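Local coordinates for beta-Lactamase/D-Alanine Carboxypeptidase (Pseudomonas syringae pv. tomato, PDB 5EVI), which probably hydrolyses beta-lactam antibiotics to substituted beta-amino acids, as a class C serine beta-lactamase of the AmpC type, at residues E276-P281 / D285-G290; R152-P157 / V316-S321; P109-G114 / I261-V266; S70-A75 / I236-A241; Q25-T30 / N349-K354. All blocks are in the same frame, centred on the assembly; numbering follows the deposited sequence. Where two conformers were deposited one is given.

Contact 1 (E276-P281 / D285-G290)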
# COMPACT_ATOMS: atom_id res chain seq x y z
N GLU D 276 -2.44 0.50 -7.62
CA GLU D 276 -2.43 1.24 -8.87
C GLU D 276 -1.69 0.41 -9.89
O GLU D 276 -0.70 -0.25 -9.54
CB GLU D 276 -1.73 2.60 -8.65
CG GLU D 276 -2.40 3.39 -7.53
CD GLU D 276 -1.85 4.78 -7.31
OE1 GLU D 276 -0.93 5.24 -8.03
OE2 GLU D 276 -2.35 5.43 -6.36
N GLN D 277 -2.15 0.42 -11.15
CA GLN D 277 -1.51 -0.41 -12.19
C GLN D 277 -1.45 0.25 -13.55
O GLN D 277 -2.15 1.22 -13.83
CB GLN D 277 -2.22 -1.77 -12.32
CG GLN D 277 -3.57 -1.72 -13.01
CD GLN D 277 -4.32 -3.05 -13.06
OE1 GLN D 277 -4.90 -3.43 -14.10
NE2 GLN D 277 -4.38 -3.73 -11.94
N TYR D 278 -0.62 -0.33 -14.41
CA TYR D 278 -0.35 0.20 -15.74
C TYR D 278 -0.36 -0.96 -16.72
O TYR D 278 0.32 -1.97 -16.50
CB TYR D 278 1.01 0.92 -15.77
CG TYR D 278 1.11 2.03 -14.74
CD1 TYR D 278 0.77 3.33 -15.07
CD2 TYR D 278 1.50 1.76 -13.42
CE1 TYR D 278 0.84 4.35 -14.13
CE2 TYR D 278 1.56 2.76 -12.47
CZ TYR D 278 1.22 4.06 -12.82
OH TYR D 278 1.26 5.09 -11.90
N PRO D 279 -1.14 -0.83 -17.81
CA PRO D 279 -1.21 -1.92 -18.77
C PRO D 279 0.03 -2.03 -19.65
O PRO D 279 0.66 -1.03 -19.98
CB PRO D 279 -2.45 -1.57 -19.60
CG PRO D 279 -2.49 -0.08 -19.57
CD PRO D 279 -2.04 0.28 -18.18
N THR D 280 0.36 -3.26 -20.01
CA THR D 280 1.42 -3.56 -20.96
C THR D 280 1.06 -2.90 -22.31
O THR D 280 -0.13 -2.79 -22.64
CB THR D 280 1.55 -5.09 -21.13
OG1 THR D 280 2.76 -5.43 -21.81
CG2 THR D 280 0.36 -5.68 -21.90
N PRO D 281 2.08 -2.45 -23.09
CA PRO D 281 3.51 -2.37 -22.78
C PRO D 281 3.87 -1.25 -21.79
O PRO D 281 3.35 -0.13 -21.88
CB PRO D 281 4.16 -2.12 -24.15
CG PRO D 281 3.07 -1.57 -25.00
CD PRO D 281 1.82 -2.22 -24.52
N ASP D 285 8.48 6.36 -18.45
CA ASP D 285 7.98 7.76 -18.33
C ASP D 285 6.59 7.77 -17.73
O ASP D 285 6.29 8.62 -16.89
CB ASP D 285 7.87 8.58 -19.63
CG ASP D 285 8.50 7.92 -20.79
OD1 ASP D 285 9.62 8.34 -21.15
OD2 ASP D 285 7.88 6.97 -21.32
N VAL D 286 5.76 6.83 -18.18
CA VAL D 286 4.37 6.72 -17.74
C VAL D 286 4.31 6.33 -16.25
O VAL D 286 3.50 6.87 -15.51
CB VAL D 286 3.56 5.68 -18.58
CG1 VAL D 286 2.14 5.56 -18.04
CG2 VAL D 286 3.54 6.05 -20.06
N LEU D 287 5.17 5.39 -15.82
CA LEU D 287 5.22 4.97 -14.41
C LEU D 287 5.64 6.16 -13.55
O LEU D 287 5.09 6.39 -12.46
CB LEU D 287 6.22 3.83 -14.19
CG LEU D 287 6.03 2.50 -14.91
CD1 LEU D 287 7.09 1.53 -14.42
CD2 LEU D 287 4.64 1.92 -14.69
N LEU D 288 6.61 6.92 -14.03
CA LEU D 288 7.09 8.08 -13.31
C LEU D 288 5.98 9.14 -13.19
O LEU D 288 5.72 9.61 -12.09
CB LEU D 288 8.35 8.66 -13.95
CG LEU D 288 9.57 7.75 -13.83
CD1 LEU D 288 10.68 8.30 -14.70
CD2 LEU D 288 10.03 7.59 -12.38
N ALA D 289 5.30 9.44 -14.29
CA ALA D 289 4.23 10.44 -14.28
C ALA D 289 3.12 10.02 -13.34
O ALA D 289 2.59 10.84 -12.58
CB ALA D 289 3.66 10.66 -15.68
N GLY D 290 2.79 8.73 -13.38
CA GLY D 290 1.75 8.18 -12.56
C GLY D 290 2.05 8.18 -11.07
O GLY D 290 1.13 8.18 -10.27
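Tyr-278 of strand 276-278 meets Leu-287, Val-286 and Gly-290 of helix 285-290, and most of what the two segments share is apolar contact with this one ring. Methyl CD2 of Leu-287 rests on one face in a CH-pi contact, 3.8 Å from the centroid of the Tyr-278 ring and 28° off its normal. It sits toward the CB end of the ring, its nearest atom there being Tyr-278 CD2, 3.4 Å from Leu-287 CD2. With CD1 of the leucine running anti to CA (chi2 -175°), the other branch, CD2, is the one turned onto the ring. Val-286 adds a looser apolar contact, its CG1 lying 4.0 Å from Tyr-278 CD1.

The far end of the phenol makes a close van der Waals contact: Tyr-278 OH lies 3.2 Å from CA of Gly-290, at the ring's edge. Glycine suits this place: without a side chain it lets the phenol oxygen come right up to CA. No hydrogen bond joins the two segments. Glu-276 barely reaches the helix and turns its carboxylate to Arg-152, with which it forms a salt bridge.

Strand 276-278 is hydrogen-bonded to strand 315-321, and Tyr-278 also packs on Met-269 of strand 269-271. Leu-287 also touches Trp-315 of strand 315-321 and Val-353 and Tyr-357 of helix 349-363, so the short helix packs between sheet and helix.

Contact 2 (R152-P157 / V316-S321). With SO4 (sulfate ion), chain P.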
# COMPACT_ATOMS: atom_id res chain seq x y z
N ARG D 152 -10.66 11.84 -8.96
CA ARG D 152 -9.84 11.03 -8.06
C ARG D 152 -8.94 11.94 -7.21
O ARG D 152 -8.11 12.68 -7.75
CB ARG D 152 -9.01 10.05 -8.88
CG ARG D 152 -8.32 8.93 -8.07
CD ARG D 152 -6.95 9.37 -7.59
NE ARG D 152 -6.06 8.25 -7.26
CZ ARG D 152 -4.78 8.40 -6.88
NH1 ARG D 152 -4.22 9.61 -6.80
NH2 ARG D 152 -4.06 7.32 -6.60
N THR D 153 -9.10 11.82 -5.89
CA THR D 153 -8.39 12.62 -4.91
C THR D 153 -7.85 11.67 -3.84
O THR D 153 -8.58 11.20 -2.98
CB THR D 153 -9.32 13.70 -4.34
OG1 THR D 153 -9.88 14.42 -5.44
CG2 THR D 153 -8.61 14.68 -3.43
N TYR D 154 -6.57 11.36 -3.95
CA TYR D 154 -5.90 10.46 -3.00
C TYR D 154 -6.07 11.02 -1.58
O TYR D 154 -5.76 12.18 -1.35
CB TYR D 154 -4.43 10.37 -3.35
CG TYR D 154 -3.65 9.34 -2.59
CD1 TYR D 154 -3.60 8.03 -3.04
CD2 TYR D 154 -2.92 9.68 -1.44
CE1 TYR D 154 -2.86 7.07 -2.38
CE2 TYR D 154 -2.18 8.72 -0.76
CZ TYR D 154 -2.15 7.41 -1.24
OH TYR D 154 -1.42 6.44 -0.58
N ALA D 155 -6.59 10.23 -0.64
CA ALA D 155 -6.78 10.72 0.73
C ALA D 155 -6.73 9.65 1.84
O ALA D 155 -7.18 8.52 1.64
CB ALA D 155 -8.09 11.51 0.82
N ASN D 156 -6.21 10.01 3.01
CA ASN D 156 -6.28 9.11 4.20
C ASN D 156 -7.66 8.91 4.88
O ASN D 156 -8.01 7.78 5.20
CB ASN D 156 -5.21 9.50 5.22
CG ASN D 156 -3.81 9.29 4.69
OD1 ASN D 156 -3.62 8.56 3.73
ND2 ASN D 156 -2.82 9.91 5.33
N PRO D 157 -8.45 9.99 5.10
CA PRO D 157 -9.77 9.80 5.73
C PRO D 157 -10.65 8.74 5.06
O PRO D 157 -11.30 7.96 5.75
CB PRO D 157 -10.43 11.18 5.59
CG PRO D 157 -9.29 12.13 5.44
CD PRO D 157 -8.25 11.37 4.67
N VAL D 316 1.66 -3.64 -11.45
CA VAL D 316 0.88 -3.21 -10.30
C VAL D 316 1.85 -2.74 -9.24
O VAL D 316 2.81 -3.45 -8.88
CB VAL D 316 0.02 -4.35 -9.73
CG1 VAL D 316 -0.84 -3.85 -8.56
CG2 VAL D 316 -0.82 -4.99 -10.83
N ASN D 317 1.61 -1.53 -8.73
CA ASN D 317 2.52 -0.95 -7.76
C ASN D 317 1.84 -0.14 -6.66
O ASN D 317 0.68 0.23 -6.77
CB ASN D 317 3.62 -0.12 -8.46
CG ASN D 317 3.11 1.18 -9.07
OD1 ASN D 317 1.92 1.50 -9.06
ND2 ASN D 317 4.04 1.96 -9.58
N LYS D 318 2.60 0.12 -5.59
CA LYS D 318 2.21 1.08 -4.58
C LYS D 318 3.45 1.71 -3.95
O LYS D 318 4.36 0.99 -3.49
CB LYS D 318 1.33 0.41 -3.52
CG LYS D 318 0.70 1.33 -2.49
CD LYS D 318 -0.41 2.20 -3.06
CE LYS D 318 -0.74 3.37 -2.14
NZ LYS D 318 0.11 4.58 -2.35
N THR D 319 3.49 3.04 -3.94
CA THR D 319 4.46 3.79 -3.17
C THR D 319 3.95 3.92 -1.74
O THR D 319 2.74 3.85 -1.47
CB THR D 319 4.74 5.19 -3.75
OG1 THR D 319 3.51 5.91 -3.95
CG2 THR D 319 5.45 5.10 -5.06
N GLY D 320 4.88 4.11 -0.81
CA GLY D 320 4.53 4.45 0.56
C GLY D 320 5.63 5.23 1.27
O GLY D 320 6.80 4.83 1.24
N SER D 321 5.24 6.33 1.91
CA SER D 321 6.15 7.19 2.64
C SER D 321 5.66 7.52 4.05
O SER D 321 4.47 7.56 4.33
CB SER D 321 6.36 8.50 1.87
OG SER D 321 6.93 8.25 0.61
S SO4 P . 2.24 7.91 -1.15
O1 SO4 P . 2.42 9.23 -1.79
O2 SO4 P . 1.38 7.05 -2.00
O3 SO4 P . 1.57 8.12 0.14
O4 SO4 P . 3.54 7.22 -0.96
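Tyr-154 and Lys-318 reach for each other from opposite directions and meet at their polar ends, where Lys-318 NZ donates a hydrogen bond of 3.0 Å to Tyr-154 OH. The tyrosine holds CG anti to its own backbone nitrogen (chi1 -172°), which sends the ring out from the loop before helix 156-169. The lysine bends twice, at chi2 and chi4, and the second bend brings its terminal nitrogen back toward its own strand. There NZ gives a second bond, 2.9 Å long, to the carbonyl O of Thr-319; it meets that oxygen at a C=O...N angle of 144°, with the donor tilted from the carbonyl plane. NZ is thus fixed between loop and strand.

This pairing fits the active site of the serine beta-lactamases: Tyr-154 stands where the tyrosine of the class C YxN motif is expected, and Lys-318, Thr-319 and Gly-320 read as the KTG motif. Tyr-154 OH is also hydrogen-bonded to Ser-68, probably the nucleophile of the SxxK motif, and to Lys-71.

A sulfate, probably from the crystallisation liquor, lies beside the pair. Its O2 is 2.8 Å from Lys-318 NZ and accepts a hydrogen bond of 3.1 Å from Thr-319 OG1, while Ser-68 binds the ion too. Its O4 approaches CA of Gly-320 at 3.3 Å, a residue with no side chain to stand in the way.

Contact 3 (P109-G114 / I261-V266)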
# COMPACT_ATOMS: atom_id res chain seq x y z
N PRO D 109 -21.55 4.29 -2.70
CA PRO D 109 -21.02 2.92 -2.56
C PRO D 109 -19.65 2.83 -1.84
O PRO D 109 -18.83 3.74 -1.95
CB PRO D 109 -20.91 2.43 -4.01
CG PRO D 109 -21.95 3.22 -4.75
CD PRO D 109 -21.99 4.57 -4.08
N VAL D 110 -19.42 1.73 -1.12
CA VAL D 110 -18.23 1.55 -0.26
C VAL D 110 -16.93 1.50 -1.07
O VAL D 110 -15.90 2.00 -0.60
CB VAL D 110 -18.36 0.29 0.63
CG1 VAL D 110 -17.07 -0.03 1.40
CG2 VAL D 110 -19.51 0.43 1.62
N PHE D 111 -16.97 0.92 -2.27
CA PHE D 111 -15.75 0.70 -3.07
C PHE D 111 -14.98 1.98 -3.34
O PHE D 111 -13.75 1.98 -3.36
CB PHE D 111 -16.04 -0.07 -4.37
CG PHE D 111 -16.73 0.73 -5.45
CD1 PHE D 111 -15.99 1.43 -6.40
CD2 PHE D 111 -18.11 0.72 -5.56
CE1 PHE D 111 -16.62 2.14 -7.41
CE2 PHE D 111 -18.75 1.42 -6.59
CZ PHE D 111 -18.00 2.13 -7.51
N HIS D 112 -15.71 3.08 -3.52
CA HIS D 112 -15.10 4.40 -3.73
C HIS D 112 -14.07 4.84 -2.67
O HIS D 112 -13.30 5.77 -2.93
CB HIS D 112 -16.18 5.48 -3.77
CG HIS D 112 -17.02 5.45 -5.00
ND1 HIS D 112 -16.54 5.78 -6.24
CD2 HIS D 112 -18.32 5.12 -5.17
CE1 HIS D 112 -17.52 5.67 -7.13
NE2 HIS D 112 -18.60 5.26 -6.50
N LEU D 113 -14.12 4.25 -1.48
CA LEU D 113 -13.18 4.58 -0.41
C LEU D 113 -11.82 3.93 -0.59
O LEU D 113 -10.85 4.36 0.02
CB LEU D 113 -13.73 4.10 0.94
CG LEU D 113 -15.06 4.66 1.46
CD1 LEU D 113 -15.56 3.78 2.59
CD2 LEU D 113 -14.90 6.09 1.94
N GLY D 114 -11.78 2.82 -1.33
CA GLY D 114 -10.52 2.20 -1.75
C GLY D 114 -9.97 2.70 -3.07
O GLY D 114 -8.82 2.42 -3.40
N ILE D 261 -8.64 -5.56 -9.05
CA ILE D 261 -9.69 -5.11 -9.97
C ILE D 261 -9.57 -3.60 -10.28
O ILE D 261 -9.51 -2.77 -9.38
CB ILE D 261 -11.08 -5.48 -9.41
CG1 ILE D 261 -11.26 -7.01 -9.46
CG2 ILE D 261 -12.21 -4.77 -10.16
CD1 ILE D 261 -12.48 -7.49 -8.68
N GLY D 262 -9.60 -3.28 -11.57
CA GLY D 262 -9.45 -1.91 -12.04
C GLY D 262 -10.79 -1.22 -12.15
O GLY D 262 -11.66 -1.63 -12.94
N TYR D 263 -10.95 -0.15 -11.37
CA TYR D 263 -12.25 0.55 -11.31
C TYR D 263 -12.26 1.84 -12.14
O TYR D 263 -13.29 2.18 -12.71
CB TYR D 263 -12.58 0.88 -9.87
CG TYR D 263 -12.96 -0.28 -9.00
CD1 TYR D 263 -14.26 -0.78 -8.99
CD2 TYR D 263 -12.03 -0.85 -8.12
CE1 TYR D 263 -14.61 -1.84 -8.16
CE2 TYR D 263 -12.37 -1.90 -7.28
CZ TYR D 263 -13.66 -2.40 -7.31
OH TYR D 263 -14.02 -3.42 -6.49
N PHE D 264 -11.13 2.55 -12.21
CA PHE D 264 -11.07 3.83 -12.96
C PHE D 264 -9.80 3.98 -13.80
O PHE D 264 -8.74 3.47 -13.44
CB PHE D 264 -11.19 5.00 -11.97
CG PHE D 264 -12.43 4.96 -11.14
CD1 PHE D 264 -13.62 5.52 -11.61
CD2 PHE D 264 -12.42 4.39 -9.88
CE1 PHE D 264 -14.77 5.48 -10.85
CE2 PHE D 264 -13.57 4.35 -9.11
CZ PHE D 264 -14.75 4.90 -9.59
N LYS D 265 -9.92 4.69 -14.93
CA LYS D 265 -8.76 5.20 -15.66
C LYS D 265 -8.52 6.62 -15.16
O LYS D 265 -9.46 7.43 -15.15
CB LYS D 265 -9.01 5.21 -17.18
CG LYS D 265 -8.81 3.86 -17.88
CD LYS D 265 -7.47 3.78 -18.62
CE LYS D 265 -6.89 2.38 -18.65
NZ LYS D 265 -7.80 1.29 -19.04
N VAL D 266 -7.28 6.91 -14.75
CA VAL D 266 -6.89 8.24 -14.18
C VAL D 266 -5.59 8.65 -14.86
O VAL D 266 -4.51 8.26 -14.43
CB VAL D 266 -6.70 8.19 -12.64
CG1 VAL D 266 -6.46 9.59 -12.08
CG2 VAL D 266 -7.92 7.57 -11.96
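Phe-111 and His-112 of segment 109-114, which leads into the short helix 112-115, meet Tyr-263 and Phe-264 of strand 262-266 in a cluster of four rings. The first interaction is a slid parallel pair. The planes of Phe-111 and Tyr-263 are only 17° apart, but their centroids stand 5.2 Å from each other, so the rings scarcely overlap; CD1 of Phe-111 lies over one face of Tyr-263, 3.8 Å from Tyr-263 CD1. The phenylalanine takes the less common chi1 of 74°, with CG between its backbone nitrogen and carbonyl carbon, which swings the ring over toward Tyr-263.

Rim contacts make up the rest. CZ of Phe-264 comes to the edge of the Phe-111 ring, 4.0 Å from Phe-111 CE1, their side chains crossing at about a right angle. The same Phe-264 CZ lies 3.8 Å from His-112 CE1; here the rings meet rim to rim, with planes at 33°. A classic beta bulge lets Tyr-263 and Phe-264, consecutive residues, both face Gln-271 of the neighbouring strand and both turn toward segment 109-114.

No hydrogen bond crosses the contact. His-112 ND1 is hydrogen-bonded to Thr-117, while the CE1-ND1 side of the ring lies against Phe-264 CZ. Cohesion between the two segments therefore rests mainly on dispersion and the close fit of ring faces and rims, which suits large aromatic residues here.

Contact 4 (S70-A75 / I236-A241)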
# COMPACT_ATOMS: atom_id res chain seq x y z
N SER D 70 0.64 0.31 3.46
CA SER D 70 -0.37 -0.14 4.44
C SER D 70 -1.81 -0.21 3.89
O SER D 70 -2.62 -1.03 4.32
CB SER D 70 -0.38 0.79 5.67
OG SER D 70 0.91 1.01 6.22
N LYS D 71 -2.12 0.69 2.97
CA LYS D 71 -3.42 0.75 2.33
C LYS D 71 -3.75 -0.51 1.55
O LYS D 71 -4.93 -0.87 1.48
CB LYS D 71 -3.52 1.95 1.39
CG LYS D 71 -3.49 3.28 2.11
CD LYS D 71 -3.34 4.40 1.10
CE LYS D 71 -3.50 5.80 1.71
NZ LYS D 71 -2.27 6.42 2.25
N THR D 72 -2.74 -1.20 1.00
CA THR D 72 -3.02 -2.44 0.26
C THR D 72 -3.53 -3.54 1.18
O THR D 72 -4.29 -4.41 0.73
CB THR D 72 -1.82 -3.01 -0.54
OG1 THR D 72 -0.75 -3.36 0.35
CG2 THR D 72 -1.33 -2.02 -1.58
N PHE D 73 -3.07 -3.52 2.44
CA PHE D 73 -3.53 -4.47 3.45
C PHE D 73 -4.95 -4.16 3.90
O PHE D 73 -5.77 -5.06 4.05
CB PHE D 73 -2.60 -4.48 4.66
CG PHE D 73 -1.25 -5.05 4.36
CD1 PHE D 73 -1.06 -6.44 4.32
CD2 PHE D 73 -0.17 -4.22 4.11
CE1 PHE D 73 0.20 -6.98 4.06
CE2 PHE D 73 1.10 -4.76 3.84
CZ PHE D 73 1.27 -6.14 3.81
N THR D 74 -5.23 -2.88 4.13
CA THR D 74 -6.60 -2.47 4.47
C THR D 74 -7.57 -2.93 3.39
O THR D 74 -8.64 -3.45 3.70
CB THR D 74 -6.72 -0.96 4.65
OG1 THR D 74 -6.06 -0.59 5.87
CG2 THR D 74 -8.17 -0.52 4.75
N ALA D 75 -7.20 -2.71 2.12
CA ALA D 75 -8.03 -3.11 0.99
C ALA D 75 -8.21 -4.62 0.93
O ALA D 75 -9.31 -5.10 0.71
CB ALA D 75 -7.45 -2.56 -0.31
N ILE D 236 7.65 -9.31 0.51
CA ILE D 236 7.79 -10.06 -0.75
C ILE D 236 6.89 -11.32 -0.79
O ILE D 236 6.49 -11.76 -1.87
CB ILE D 236 9.27 -10.41 -1.06
CG1 ILE D 236 9.48 -10.80 -2.54
CG2 ILE D 236 9.78 -11.53 -0.16
CD1 ILE D 236 9.25 -9.67 -3.53
N ARG D 237 6.57 -11.87 0.38
CA ARG D 237 5.58 -12.96 0.50
C ARG D 237 4.17 -12.46 0.15
O ARG D 237 3.42 -13.16 -0.52
CB ARG D 237 5.59 -13.56 1.91
CG ARG D 237 4.90 -14.92 2.03
CD ARG D 237 4.66 -15.28 3.49
NE ARG D 237 4.70 -16.72 3.73
CZ ARG D 237 3.68 -17.58 3.56
NH1 ARG D 237 2.49 -17.18 3.13
NH2 ARG D 237 3.88 -18.87 3.82
N PHE D 238 3.84 -11.26 0.62
CA PHE D 238 2.58 -10.61 0.27
C PHE D 238 2.51 -10.29 -1.22
O PHE D 238 1.44 -10.39 -1.82
CB PHE D 238 2.37 -9.34 1.10
CG PHE D 238 1.02 -8.69 0.91
CD1 PHE D 238 -0.15 -9.41 1.14
CD2 PHE D 238 0.92 -7.36 0.51
CE1 PHE D 238 -1.40 -8.81 0.97
CE2 PHE D 238 -0.32 -6.77 0.34
CZ PHE D 238 -1.48 -7.49 0.57
N VAL D 239 3.64 -9.90 -1.81
CA VAL D 239 3.74 -9.72 -3.27
C VAL D 239 3.53 -11.07 -4.00
O VAL D 239 2.83 -11.13 -5.01
CB VAL D 239 5.10 -9.09 -3.68
CG1 VAL D 239 5.30 -9.11 -5.20
CG2 VAL D 239 5.18 -7.65 -3.17
N GLU D 240 4.13 -12.13 -3.47
CA GLU D 240 3.91 -13.48 -4.00
C GLU D 240 2.46 -13.97 -3.84
O GLU D 240 1.95 -14.69 -4.70
CB GLU D 240 4.90 -14.47 -3.40
CG GLU D 240 6.29 -14.32 -4.00
CD GLU D 240 7.33 -15.19 -3.34
OE1 GLU D 240 7.00 -16.28 -2.82
OE2 GLU D 240 8.51 -14.78 -3.35
N ALA D 241 1.80 -13.57 -2.75
CA ALA D 241 0.36 -13.81 -2.58
C ALA D 241 -0.45 -13.14 -3.70
O ALA D 241 -1.37 -13.76 -4.24
CB ALA D 241 -0.12 -13.31 -1.21
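Stacked face to face, the rings of Phe-73 and Phe-238 have their centroids 4.2 Å apart and their planes at 20°. The overlap is not symmetrical: CE1 of Phe-73 stands over the centre of the Phe-238 ring, 3.5 Å above its plane, whereas Phe-238 CE2 lies toward the rim of the Phe-73 ring. At the edge of Phe-238, near its plane, comes the hydroxyl of Thr-72.

The stack ties helix 70-83 to helix 232-243. The first of these is the helix that, in the serine beta-lactamase fold, carries the SxxK motif at its start, here probably Ser-68 and Lys-71. Thr-72 points to the other helix, and the ring of Phe-73 reaches it, whereas Lys-71 turns to Ser-68, Tyr-154 and Asn-156. Phe-238 places CG anti to its backbone nitrogen (chi1 -174°); two phenylalanines, one from each helix, fill the 9.2 Å between the CA atoms of Phe-73 and Phe-238.

Met-178 of helix 174-186 also touches Phe-73, and Leu-186 touches Phe-238, so the pair is buried. The polar atom of Thr-72 is provided for close by in the chain, where OG1 is hydrogen-bonded to the carbonyl O of Ile-69; the same OG1 sits 3.4 Å from Phe-238 CE2.

Contact 5 (Q25-T30 / N349-K354)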
# COMPACT_ATOMS: atom_id res chain seq x y z
N GLN D 25 23.66 6.82 -2.55
CA GLN D 25 24.55 7.97 -2.63
C GLN D 25 23.88 9.27 -3.14
O GLN D 25 24.26 10.37 -2.72
CB GLN D 25 25.77 7.61 -3.49
CG GLN D 25 26.83 8.69 -3.57
CD GLN D 25 28.15 8.15 -4.08
OE1 GLN D 25 28.52 8.38 -5.22
NE2 GLN D 25 28.86 7.39 -3.23
N GLU D 26 22.91 9.13 -4.05
CA GLU D 26 22.18 10.30 -4.58
C GLU D 26 21.25 10.92 -3.53
O GLU D 26 21.22 12.15 -3.38
CB GLU D 26 21.36 9.91 -5.82
CG GLU D 26 21.15 11.02 -6.85
CD GLU D 26 20.12 12.04 -6.43
OE1 GLU D 26 18.93 11.66 -6.31
OE2 GLU D 26 20.49 13.23 -6.26
N ASN D 27 20.50 10.09 -2.83
CA ASN D 27 19.44 10.56 -1.91
C ASN D 27 19.74 10.43 -0.41
O ASN D 27 18.84 10.64 0.41
CB ASN D 27 18.13 9.82 -2.24
CG ASN D 27 17.85 9.79 -3.73
OD1 ASN D 27 18.14 8.80 -4.41
ND2 ASN D 27 17.31 10.88 -4.26
N ASN D 28 20.99 10.10 -0.06
CA ASN D 28 21.48 10.05 1.34
C ASN D 28 20.68 9.03 2.18
O ASN D 28 20.16 9.35 3.25
CB ASN D 28 21.46 11.46 1.96
CG ASN D 28 22.76 11.80 2.68
OD1 ASN D 28 22.78 11.96 3.89
ND2 ASN D 28 23.85 11.90 1.93
N ILE D 29 20.55 7.82 1.64
CA ILE D 29 19.83 6.73 2.29
C ILE D 29 20.83 6.00 3.18
O ILE D 29 21.89 5.59 2.72
CB ILE D 29 19.26 5.72 1.27
CG1 ILE D 29 18.24 6.41 0.36
CG2 ILE D 29 18.66 4.51 1.98
CD1 ILE D 29 17.83 5.60 -0.84
N THR D 30 20.44 5.80 4.44
CA THR D 30 21.29 5.15 5.45
C THR D 30 21.21 3.63 5.37
O THR D 30 22.22 2.96 5.52
CB THR D 30 20.90 5.64 6.85
OG1 THR D 30 21.00 7.08 6.90
CG2 THR D 30 21.77 5.02 7.94
N ASN D 349 9.77 9.72 -5.11
CA ASN D 349 9.07 8.61 -5.80
C ASN D 349 9.72 8.19 -7.12
O ASN D 349 9.66 7.01 -7.48
CB ASN D 349 7.60 8.99 -6.13
CG ASN D 349 6.65 8.82 -4.95
OD1 ASN D 349 5.43 9.02 -5.10
ND2 ASN D 349 7.19 8.47 -3.79
N GLU D 350 10.31 9.15 -7.84
CA GLU D 350 10.87 8.90 -9.18
C GLU D 350 12.11 8.02 -9.09
O GLU D 350 12.30 7.13 -9.93
CB GLU D 350 11.21 10.22 -9.90
CG GLU D 350 10.01 11.04 -10.36
CD GLU D 350 9.26 11.74 -9.23
OE1 GLU D 350 9.81 11.84 -8.10
OE2 GLU D 350 8.10 12.19 -9.47
N GLU D 351 12.94 8.24 -8.07
CA GLU D 351 14.12 7.41 -7.84
C GLU D 351 13.76 5.96 -7.48
O GLU D 351 14.51 5.03 -7.78
CB GLU D 351 15.03 8.01 -6.76
CG GLU D 351 15.89 9.19 -7.21
CD GLU D 351 16.99 8.80 -8.20
OE1 GLU D 351 16.69 8.76 -9.41
OE2 GLU D 351 18.13 8.54 -7.77
N ARG D 352 12.63 5.78 -6.81
CA ARG D 352 12.16 4.44 -6.38
C ARG D 352 11.74 3.62 -7.58
O ARG D 352 12.14 2.47 -7.75
CB ARG D 352 10.97 4.56 -5.42
CG ARG D 352 11.22 5.47 -4.24
CD ARG D 352 10.10 5.44 -3.23
NE ARG D 352 10.19 6.60 -2.33
CZ ARG D 352 9.36 6.83 -1.33
NH1 ARG D 352 8.40 5.96 -1.06
NH2 ARG D 352 9.51 7.93 -0.60
N VAL D 353 10.91 4.25 -8.39
CA VAL D 353 10.41 3.64 -9.61
C VAL D 353 11.55 3.31 -10.59
O VAL D 353 11.60 2.19 -11.11
CB VAL D 353 9.36 4.56 -10.26
CG1 VAL D 353 8.96 4.07 -11.64
CG2 VAL D 353 8.13 4.67 -9.36
N LYS D 354 12.45 4.27 -10.82
CA LYS D 354 13.60 4.07 -11.74
C LYS D 354 14.48 2.93 -11.26
O LYS D 354 14.85 2.04 -12.04
CB LYS D 354 14.45 5.34 -11.90
CG LYS D 354 13.90 6.35 -12.90
CD LYS D 354 14.92 7.41 -13.29
CE LYS D 354 15.14 8.46 -12.20
NZ LYS D 354 15.08 9.84 -12.77
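Carboxylate oxygen OE2 of Glu-351 has both Glu-26 and Asn-27 close to it. In the conformer given, Glu-26 OE1 comes to 3.5 Å from Glu-351 OE2, the two carboxylate planes turned 76° apart; Glu-26 has a second conformer, so this closeness is doubtful, and the like charges would probably repel. The amide of Asn-27 lies against the aliphatic part of Glu-351, Asn-27 CG being 4.0 Å from Glu-351 CG. A bend at chi2 (-68°) swings the carboxylate of Glu-351 toward Glu-26.

The contact joins the segment just before strand 31-38 to the first turn of helix 349-363, and with them parts near the N- and C-terminal ends of the chain. It lies at the surface, where solvent would probably soften the repulsion. Lys-354, one turn along the helix, forms a long salt bridge of 3.9 Å from its NZ to Glu-351 OE1 and may offset part of the charge. Asn-27 also packs on Tyr-347 and Pro-348, the residues leading into the helix.

Contacts 1, 2 and 3 all reach the large antiparallel sheet, and strands 276-278 and 315-321, of contacts 1 and 2, are neighbours in it. Contact 2 lies centrally, its centre about 12 Å from that of contact 3, 14 Å from contact 4 and 15 Å from contact 1. Contacts 1 and 4 both touch it through polar bonds, so sheet and helices converge on the probable active site. Contact 5 spans nearly the whole chain and encloses the other four in sequence; its centre is about 30 Å from that of contact 3, yet Arg-352 reaches Ser-321 beside the pocket. Contacts 2, 3 and 4 interleave along the chain, and contact 1 lies in sequence between the two segments of contact 2.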